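Long-range contacts in ABC transporter substrate binding protein (Ribose) (Agrobacterium vitis S4, PDB 4WT7), which probably serves as the sugar- or polyol-binding component of an ABC transporter, and is seen here with D-allitol bound: residues V155-G160 with Q188-D193; S147-E152 with P182-I187. All coordinates share one frame; numbering follows the deposited sequence.

Interaction 1: residues V155-G160 with Q188-D193; sequences VVVFNG and QPELRD
A parallel backbone bridge between Phe158 and Leu191 ties the C-terminal part of strand 153-158, at the cleft side of one domain, to the loop that runs from strand 184-186 to helix 198-212. Leu191 uses both of its peptide polar atoms: its N donates to Val157 O (2.8 Å), and its O accepts from Asn159 N (2.9 Å) in a bond that is almost straight. One step earlier water 1 links the backbones, accepting from Val157 N (3.0 Å) and donating weakly to Pro189 O. The side chain of Leu191 turns inward, where its CD1 lies over one face of the Phe158 ring, 4.1 Å from the centroid, and presses on Val156 CG1 at 3.5 Å. Helix 198-212 adds Ala202 and Val206 against the same ring, as expected of an alpha/beta sandwich in the type I periplasmic binding protein fold, where helices cover the sheet. On the other side of the strand, Glu190 extends alongside Val157, and its OE1 takes the amide N-H of Asn159 (ND2 to OE1, 2.9 Å). The amide and carboxylate planes are turned 68° apart; Glu190 OE2 is held separately by Tyr171 OH of helix 165-178. Further along, Asp193 OD1 accepts from Gly160 N at 2.8 Å through a bent bond, 133° at the hydrogen. An unusual first torsion of 34° swings this carboxylate between its own backbone N and carbonyl carbon, back toward Gly160, with Asp193 CB passing Phe158 CD1. Asp193 OD2 accepts from water 2, which also donates to Phe158 O, and from NE1 of Trp226, a residue of the allitol pocket; the Asp193 side chain itself stays about 7 Å from the ligand, consistent with a second-shell role in positioning that indole.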
ATOM      1  N   VAL A 155     -12.483   7.929  16.086  1.00 20.16           N
ATOM      2  CA  VAL A 155     -11.966   7.138  14.977  1.00 17.30           C
ATOM      3  C   VAL A 155     -11.026   6.069  15.488  1.00 17.31           C
ATOM      4  O   VAL A 155     -10.067   6.361  16.213  1.00 16.60           O
ATOM      5  CB  VAL A 155     -11.207   8.030  13.976  1.00 15.50           C
ATOM      6  CG1 VAL A 155     -10.755   7.235  12.770  1.00 14.61           C
ATOM      7  CG2 VAL A 155     -12.086   9.178  13.526  1.00 15.09           C
ATOM      8  N   VAL A 156     -11.311   4.824  15.126  1.00 14.38           N
ATOM      9  CA  VAL A 156     -10.426   3.733  15.423  1.00 16.34           C
ATOM     10  C   VAL A 156      -9.441   3.670  14.263  1.00 16.36           C
ATOM     11  O   VAL A 156      -9.821   3.741  13.072  1.00 13.06           O
ATOM     12  CB  VAL A 156     -11.183   2.392  15.538  1.00 16.55           C
ATOM     13  CG1 VAL A 156     -10.215   1.248  15.746  1.00 17.33           C
ATOM     14  CG2 VAL A 156     -12.230   2.422  16.665  1.00 19.61           C
ATOM     15  N   VAL A 157      -8.172   3.550  14.596  1.00 12.95           N
ATOM     16  CA  VAL A 157      -7.134   3.668  13.587  1.00 12.23           C
ATOM     17  C   VAL A 157      -6.299   2.403  13.634  1.00 12.02           C
ATOM     18  O   VAL A 157      -5.882   2.001  14.730  1.00 12.30           O
ATOM     19  CB  VAL A 157      -6.204   4.878  13.889  1.00 12.00           C
ATOM     20  CG1 VAL A 157      -4.872   4.655  13.274  1.00 11.39           C
ATOM     21  CG2 VAL A 157      -6.815   6.201  13.425  1.00 12.03           C
ATOM     22  N   PHE A 158      -6.081   1.770  12.481  1.00 11.60           N
ATOM     23  CA  PHE A 158      -5.115   0.670  12.334  1.00 11.33           C
ATOM     24  C   PHE A 158      -3.828   1.291  11.793  1.00 10.78           C
ATOM     25  O   PHE A 158      -3.828   1.860  10.688  1.00 10.39           O
ATOM     26  CB  PHE A 158      -5.588  -0.379  11.308  1.00 11.23           C
ATOM     27  CG  PHE A 158      -6.607  -1.396  11.846  1.00 13.84           C
ATOM     28  CD1 PHE A 158      -6.191  -2.540  12.532  1.00 12.01           C
ATOM     29  CD2 PHE A 158      -7.963  -1.235  11.599  1.00 12.36           C
ATOM     30  CE1 PHE A 158      -7.125  -3.482  13.000  1.00 12.57           C
ATOM     31  CE2 PHE A 158      -8.893  -2.167  12.063  1.00 13.38           C
ATOM     32  CZ  PHE A 158      -8.471  -3.298  12.744  1.00 13.00           C
ATOM     33  N   ASN A 159      -2.739   1.180  12.552  1.00 12.83           N
ATOM     34  CA  ASN A 159      -1.487   1.828  12.178  1.00 11.63           C
ATOM     35  C   ASN A 159      -0.343   0.883  12.495  1.00 12.60           C
ATOM     36  O   ASN A 159       0.512   1.187  13.325  1.00 13.21           O
ATOM     37  CB  ASN A 159      -1.367   3.171  12.911  1.00 10.83           C
ATOM     38  CG  ASN A 159      -0.101   3.956  12.545  1.00 10.75           C
ATOM     39  OD1 ASN A 159       0.449   3.841  11.440  1.00 12.03           O
ATOM     40  ND2 ASN A 159       0.372   4.755  13.491  1.00 11.24           N
ATOM     41  N   GLY A 160      -0.353  -0.293  11.852  1.00 10.37           N
ATOM     42  CA  GLY A 160       0.610  -1.344  12.147  1.00 10.15           C
ATOM     43  C   GLY A 160       1.748  -1.439  11.140  1.00  9.67           C
ATOM     44  O   GLY A 160       2.607  -2.310  11.230  1.00  9.69           O
ATOM     45  N   GLN A 188      -7.655   5.857  21.658  1.00 20.21           N
ATOM     46  CA  GLN A 188      -6.355   5.460  22.183  1.00 25.25           C
ATOM     47  C   GLN A 188      -6.327   4.017  22.653  1.00 26.74           C
ATOM     48  O   GLN A 188      -7.293   3.506  23.259  1.00 27.22           O
ATOM     49  CB  GLN A 188      -5.829   6.441  23.233  1.00 24.88           C
ATOM     50  CG  GLN A 188      -5.403   7.742  22.593  1.00 22.33           C
ATOM     51  CD  GLN A 188      -4.429   7.523  21.445  1.00 23.30           C
ATOM     52  OE1 GLN A 188      -3.350   6.938  21.623  1.00 23.73           O
ATOM     53  NE2 GLN A 188      -4.820   7.958  20.242  1.00 22.48           N
ATOM     54  N   PRO A 189      -5.135   3.445  22.523  1.00 29.68           N
ATOM     55  CA  PRO A 189      -4.465   2.357  21.832  1.00 26.99           C
ATOM     56  C   PRO A 189      -4.921   2.367  20.368  1.00 24.54           C
ATOM     57  O   PRO A 189      -6.032   1.974  20.094  1.00 20.94           O
ATOM     58  CB  PRO A 189      -4.941   1.104  22.606  1.00 28.62           C
ATOM     59  CG  PRO A 189      -5.606   1.642  23.868  1.00 30.04           C
ATOM     60  CD  PRO A 189      -5.158   3.092  23.944  1.00 34.33           C
ATOM     61  N   GLU A 190      -4.094   2.893  19.465  1.00 23.43           N
ATOM     62  CA  GLU A 190      -4.274   2.650  18.040  1.00 21.28           C
ATOM     63  C   GLU A 190      -4.158   1.147  17.911  1.00 20.83           C
ATOM     64  O   GLU A 190      -3.506   0.509  18.736  1.00 22.44           O
ATOM     65  CB  GLU A 190      -3.176   3.369  17.199  1.00 17.71           C
ATOM     66  CG  GLU A 190      -3.356   4.881  17.160  1.00 17.95           C
ATOM     67  CD  GLU A 190      -2.366   5.648  16.286  1.00 18.60           C
ATOM     68  OE1 GLU A 190      -1.336   5.088  15.835  1.00 19.24           O
ATOM     69  OE2 GLU A 190      -2.647   6.847  16.053  1.00 17.76           O
ATOM     70  N   LEU A 191      -4.784   0.569  16.893  1.00 16.44           N
ATOM     71  CA  LEU A 191      -4.669  -0.861  16.683  1.00 16.63           C
ATOM     72  C   LEU A 191      -3.514  -1.161  15.750  1.00 16.98           C
ATOM     73  O   LEU A 191      -3.116  -0.326  14.945  1.00 15.54           O
ATOM     74  CB  LEU A 191      -5.960  -1.415  16.089  1.00 16.25           C
ATOM     75  CG  LEU A 191      -7.211  -1.125  16.907  1.00 18.74           C
ATOM     76  CD1 LEU A 191      -8.448  -1.739  16.268  1.00 18.37           C
ATOM     77  CD2 LEU A 191      -7.042  -1.616  18.365  1.00 20.16           C
ATOM     78  N   ARG A 192      -2.987  -2.371  15.839  1.00 16.79           N
ATOM     79  CA  ARG A 192      -1.943  -2.777  14.935  1.00 16.46           C
ATOM     80  C   ARG A 192      -2.454  -3.887  14.032  1.00 17.90           C
ATOM     81  O   ARG A 192      -2.701  -5.006  14.488  1.00 17.21           O
ATOM     82  CB  ARG A 192      -0.683  -3.149  15.726  1.00 21.48           C
ATOM     83  CG  ARG A 192       0.072  -1.886  16.265  1.00 23.79           C
ATOM     84  CD  ARG A 192       1.204  -2.296  17.198  1.00 29.16           C
ATOM     85  NE  ARG A 192       0.658  -3.077  18.302  1.00 34.15           N
ATOM     86  CZ  ARG A 192       1.350  -3.916  19.064  1.00 35.83           C
ATOM     87  NH1 ARG A 192       2.658  -4.087  18.867  1.00 36.32           N
ATOM     88  NH2 ARG A 192       0.718  -4.578  20.031  1.00 36.56           N
ATOM     89  N   ASP A 193      -2.668  -3.540  12.756  1.00 15.09           N
ATOM     90  CA  ASP A 193      -3.079  -4.519  11.769  1.00 14.75           C
ATOM     91  C   ASP A 193      -1.907  -5.410  11.516  1.00 15.21           C
ATOM     92  O   ASP A 193      -0.755  -5.048  11.836  1.00 15.65           O
ATOM     93  CB  ASP A 193      -3.597  -3.899  10.428  1.00 13.81           C
ATOM     94  CG  ASP A 193      -2.883  -2.597  10.029  1.00 13.45           C
ATOM     95  OD1 ASP A 193      -2.501  -1.810  10.922  1.00 13.75           O
ATOM     96  OD2 ASP A 193      -2.741  -2.338   8.799  1.00 12.97           O
TER
HETATM   97  O   HOH W   1      -7.655   3.579  17.502  1.00 12.00           O
HETATM   98  O   HOH W   2      -2.985   0.255   8.575  1.00  7.17           O
HETATM   99  O   HOH W   3       1.973  -5.114  11.662  1.00 20.86           O

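Interaction 2: residues S147-E152 with P182-I187; sequences SDIGGE and PKVKII
A water molecule does the polar work between Gly151 and Lys183, whose segments share no direct hydrogen bond: water 4 donates to Gly151 O (2.8 Å) and accepts from Lys183 N (2.9 Å). Most of the rest is van der Waals contact. Gly151 O sits against two aliphatic carbons at once, Lys183 CB at 3.5 Å and Val184 CG2 at 3.6 Å. Beside it, the extended side chains of Glu152 and Lys183 cross at an angle, so that Glu152 CG faces Lys183 CB and, further out, Glu152 OE2 lies 3.8 Å from Lys183 CD. Their charged ends do not close up: Glu152 OE1 and Lys183 NZ remain 4.5 Å apart, beyond a salt bridge, although the opposite charges may still attract weakly. On the buried side, Ile149 reaches Val184 with the end of its longer branch, CD1 to CG1 at 4.1 Å. Its first torsion of 69° puts CG1 between the backbone N and the carbonyl carbon, and the second, 168°, carries CD1 on toward Val184 CG1. Val184 CG1 thus meets the isoleucine while CG2 covers the peptide of Gly151; Ile178 of helix 165-178 packs on Val184 as well. Gly150 and Gly151, both with positive phi, form the middle of a type I' turn from Ile149 to Glu152, which carries the chain past Lys183. The NZ of Lys220 braces the turn by a hydrogen bond to Ile149 O and a weak one to Glu152 O. With Gly150 N bonded to Ser147 O (3.1 Å), Gly151 N reaching back to the helix completes a Schellman motif with Gly150 as C-prime residue, the classic glycine-ended helix stop, here leading from helix 134-148 into strand 153-158 of an alpha/beta domain.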
ATOM      1  N   SER A 147     -15.411  15.009   6.547  1.00 12.96           N
ATOM      2  CA  SER A 147     -16.701  15.394   5.956  1.00 15.99           C
ATOM      3  C   SER A 147     -17.792  14.354   6.307  1.00 17.48           C
ATOM      4  O   SER A 147     -18.842  14.701   6.840  1.00 17.79           O
ATOM      5  CB  SER A 147     -16.550  15.618   4.445  1.00 16.15           C
ATOM      6  OG  SER A 147     -17.801  15.672   3.774  1.00 21.44           O
ATOM      7  N   ASP A 148     -17.499  13.077   6.094  1.00 16.25           N
ATOM      8  CA  ASP A 148     -18.466  12.012   6.318  1.00 15.63           C
ATOM      9  C   ASP A 148     -19.016  11.957   7.744  1.00 17.86           C
ATOM     10  O   ASP A 148     -20.182  11.557   7.962  1.00 18.00           O
ATOM     11  CB  ASP A 148     -17.835  10.653   6.026  1.00 14.72           C
ATOM     12  CG  ASP A 148     -17.857  10.261   4.541  1.00 15.06           C
ATOM     13  OD1 ASP A 148     -18.307  11.036   3.675  1.00 14.33           O
ATOM     14  OD2 ASP A 148     -17.383   9.147   4.249  1.00 15.50           O
ATOM     15  N   ILE A 149     -18.172  12.262   8.724  1.00 17.62           N
ATOM     16  CA  ILE A 149     -18.595  12.147  10.117  1.00 17.46           C
ATOM     17  C   ILE A 149     -18.986  13.494  10.714  1.00 19.22           C
ATOM     18  O   ILE A 149     -19.158  13.610  11.917  1.00 18.27           O
ATOM     19  CB  ILE A 149     -17.549  11.463  11.046  1.00 17.74           C
ATOM     20  CG1 ILE A 149     -16.312  12.341  11.251  1.00 17.70           C
ATOM     21  CG2 ILE A 149     -17.176  10.067  10.544  1.00 17.87           C
ATOM     22  CD1 ILE A 149     -15.439  11.820  12.369  1.00 18.82           C
ATOM     23  N   GLY A 150     -19.181  14.492   9.868  1.00 25.19           N
ATOM     24  CA  GLY A 150     -19.658  15.770  10.335  1.00 25.36           C
ATOM     25  C   GLY A 150     -18.624  16.568  11.104  1.00 27.92           C
ATOM     26  O   GLY A 150     -18.979  17.528  11.799  1.00 28.46           O
ATOM     27  N   GLY A 151     -17.347  16.209  10.980  1.00 16.85           N
ATOM     28  CA  GLY A 151     -16.318  17.013  11.573  1.00 16.55           C
ATOM     29  C   GLY A 151     -16.194  16.744  13.057  1.00 16.88           C
ATOM     30  O   GLY A 151     -15.549  17.517  13.783  1.00 16.88           O
ATOM     31  N   GLU A 152     -16.739  15.612  13.500  1.00 27.21           N
ATOM     32  CA  GLU A 152     -16.833  15.318  14.923  1.00 29.24           C
ATOM     33  C   GLU A 152     -16.994  13.816  15.171  1.00 28.41           C
ATOM     34  O   GLU A 152     -17.742  13.145  14.479  1.00 29.57           O
ATOM     35  CB  GLU A 152     -18.028  16.098  15.495  1.00 30.94           C
ATOM     36  CG  GLU A 152     -18.322  15.863  16.946  1.00 34.86           C
ATOM     37  CD  GLU A 152     -19.315  16.889  17.501  1.00 39.99           C
ATOM     38  OE1 GLU A 152     -20.082  17.482  16.689  1.00 35.18           O
ATOM     39  OE2 GLU A 152     -19.300  17.109  18.745  1.00 43.83           O
ATOM     40  N   PRO A 182     -10.590  19.489  15.394  1.00 22.41           N
ATOM     41  CA  PRO A 182     -10.195  18.936  16.696  1.00 24.41           C
ATOM     42  C   PRO A 182     -11.318  18.238  17.486  1.00 22.59           C
ATOM     43  O   PRO A 182     -11.028  17.709  18.556  1.00 23.72           O
ATOM     44  CB  PRO A 182      -9.687  20.163  17.451  1.00 26.69           C
ATOM     45  CG  PRO A 182     -10.460  21.300  16.857  1.00 25.19           C
ATOM     46  CD  PRO A 182     -10.670  20.959  15.413  1.00 22.20           C
ATOM     47  N   LYS A 183     -12.548  18.211  16.972  1.00 22.19           N
ATOM     48  CA  LYS A 183     -13.594  17.363  17.548  1.00 22.63           C
ATOM     49  C   LYS A 183     -13.493  15.934  17.015  1.00 22.17           C
ATOM     50  O   LYS A 183     -14.247  15.052  17.424  1.00 22.75           O
ATOM     51  CB  LYS A 183     -14.973  17.923  17.246  1.00 23.40           C
ATOM     52  CG  LYS A 183     -15.190  19.322  17.749  1.00 25.75           C
ATOM     53  CD  LYS A 183     -16.648  19.645  17.857  1.00 27.56           C
ATOM     54  CE  LYS A 183     -16.864  21.128  17.752  1.00 27.95           C
ATOM     55  NZ  LYS A 183     -18.318  21.453  17.757  1.00 30.13           N
ATOM     56  N   VAL A 184     -12.577  15.726  16.070  1.00 21.41           N
ATOM     57  CA  VAL A 184     -12.229  14.398  15.576  1.00 20.11           C
ATOM     58  C   VAL A 184     -11.043  13.847  16.360  1.00 19.07           C
ATOM     59  O   VAL A 184      -9.984  14.484  16.460  1.00 20.30           O
ATOM     60  CB  VAL A 184     -11.852  14.421  14.079  1.00 17.60           C
ATOM     61  CG1 VAL A 184     -11.684  13.022  13.573  1.00 16.06           C
ATOM     62  CG2 VAL A 184     -12.939  15.142  13.262  1.00 20.07           C
ATOM     63  N   LYS A 185     -11.217  12.664  16.921  1.00 16.45           N
ATOM     64  CA  LYS A 185     -10.199  12.094  17.798  1.00 17.18           C
ATOM     65  C   LYS A 185      -9.920  10.677  17.396  1.00 17.47           C
ATOM     66  O   LYS A 185     -10.839   9.908  17.061  1.00 16.18           O
ATOM     67  CB  LYS A 185     -10.692  12.040  19.256  1.00 20.89           C
ATOM     68  CG  LYS A 185     -11.515  13.221  19.709  1.00 21.97           C
ATOM     69  CD  LYS A 185     -10.714  14.511  19.628  1.00 23.37           C
ATOM     70  CE  LYS A 185     -10.745  15.278  20.962  1.00 27.04           C
ATOM     71  NZ  LYS A 185     -12.140  15.629  21.379  1.00 28.13           N
ATOM     72  N   ILE A 186      -8.658  10.320  17.494  1.00 16.20           N
ATOM     73  CA  ILE A 186      -8.231   8.958  17.300  1.00 15.97           C
ATOM     74  C   ILE A 186      -8.296   8.276  18.660  1.00 18.54           C
ATOM     75  O   ILE A 186      -7.735   8.758  19.667  1.00 20.70           O
ATOM     76  CB  ILE A 186      -6.791   8.893  16.728  1.00 17.20           C
ATOM     77  CG1 ILE A 186      -6.720   9.595  15.371  1.00 14.67           C
ATOM     78  CG2 ILE A 186      -6.312   7.445  16.616  1.00 19.19           C
ATOM     79  CD1 ILE A 186      -5.301   9.630  14.790  1.00 14.49           C
ATOM     80  N   ILE A 187      -9.014   7.165  18.689  1.00 17.05           N
ATOM     81  CA  ILE A 187      -9.203   6.418  19.914  1.00 18.24           C
ATOM     82  C   ILE A 187      -7.902   5.791  20.363  1.00 20.11           C
ATOM     83  O   ILE A 187      -7.155   5.234  19.567  1.00 18.98           O
ATOM     84  CB  ILE A 187     -10.219   5.339  19.730  1.00 18.93           C
ATOM     85  CG1 ILE A 187     -11.591   5.978  19.493  1.00 19.77           C
ATOM     86  CG2 ILE A 187     -10.247   4.434  20.936  1.00 21.34           C
ATOM     87  CD1 ILE A 187     -12.708   4.988  19.520  1.00 22.53           C
TER
HETATM   88  O   HOH W   4     -13.749  19.506  14.667  1.00 25.36           O

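How the interactions relate
From the N terminus, helix 134-148 ends in 147-152, which interaction 2 later joins to 182-187; strand 153-158 follows and carries 155-160, the first half of interaction 1. Helix 165-178 then crosses over to strand 184-186, making a beta-alpha-beta unit. Interaction 2 closes its loop on reaching 182-187 and interaction 1 on reaching 188-193, so the two loops cross rather than nest. Between them the neighbouring parallel strands are zipped directly, Val155 N to Lys185 O and Val155 O to Ile187 N probably being hydrogen bonds. Interaction 2 thus lies where these strands begin, interaction 1 toward the C-terminal part of strand 153-158, nearer the ligand.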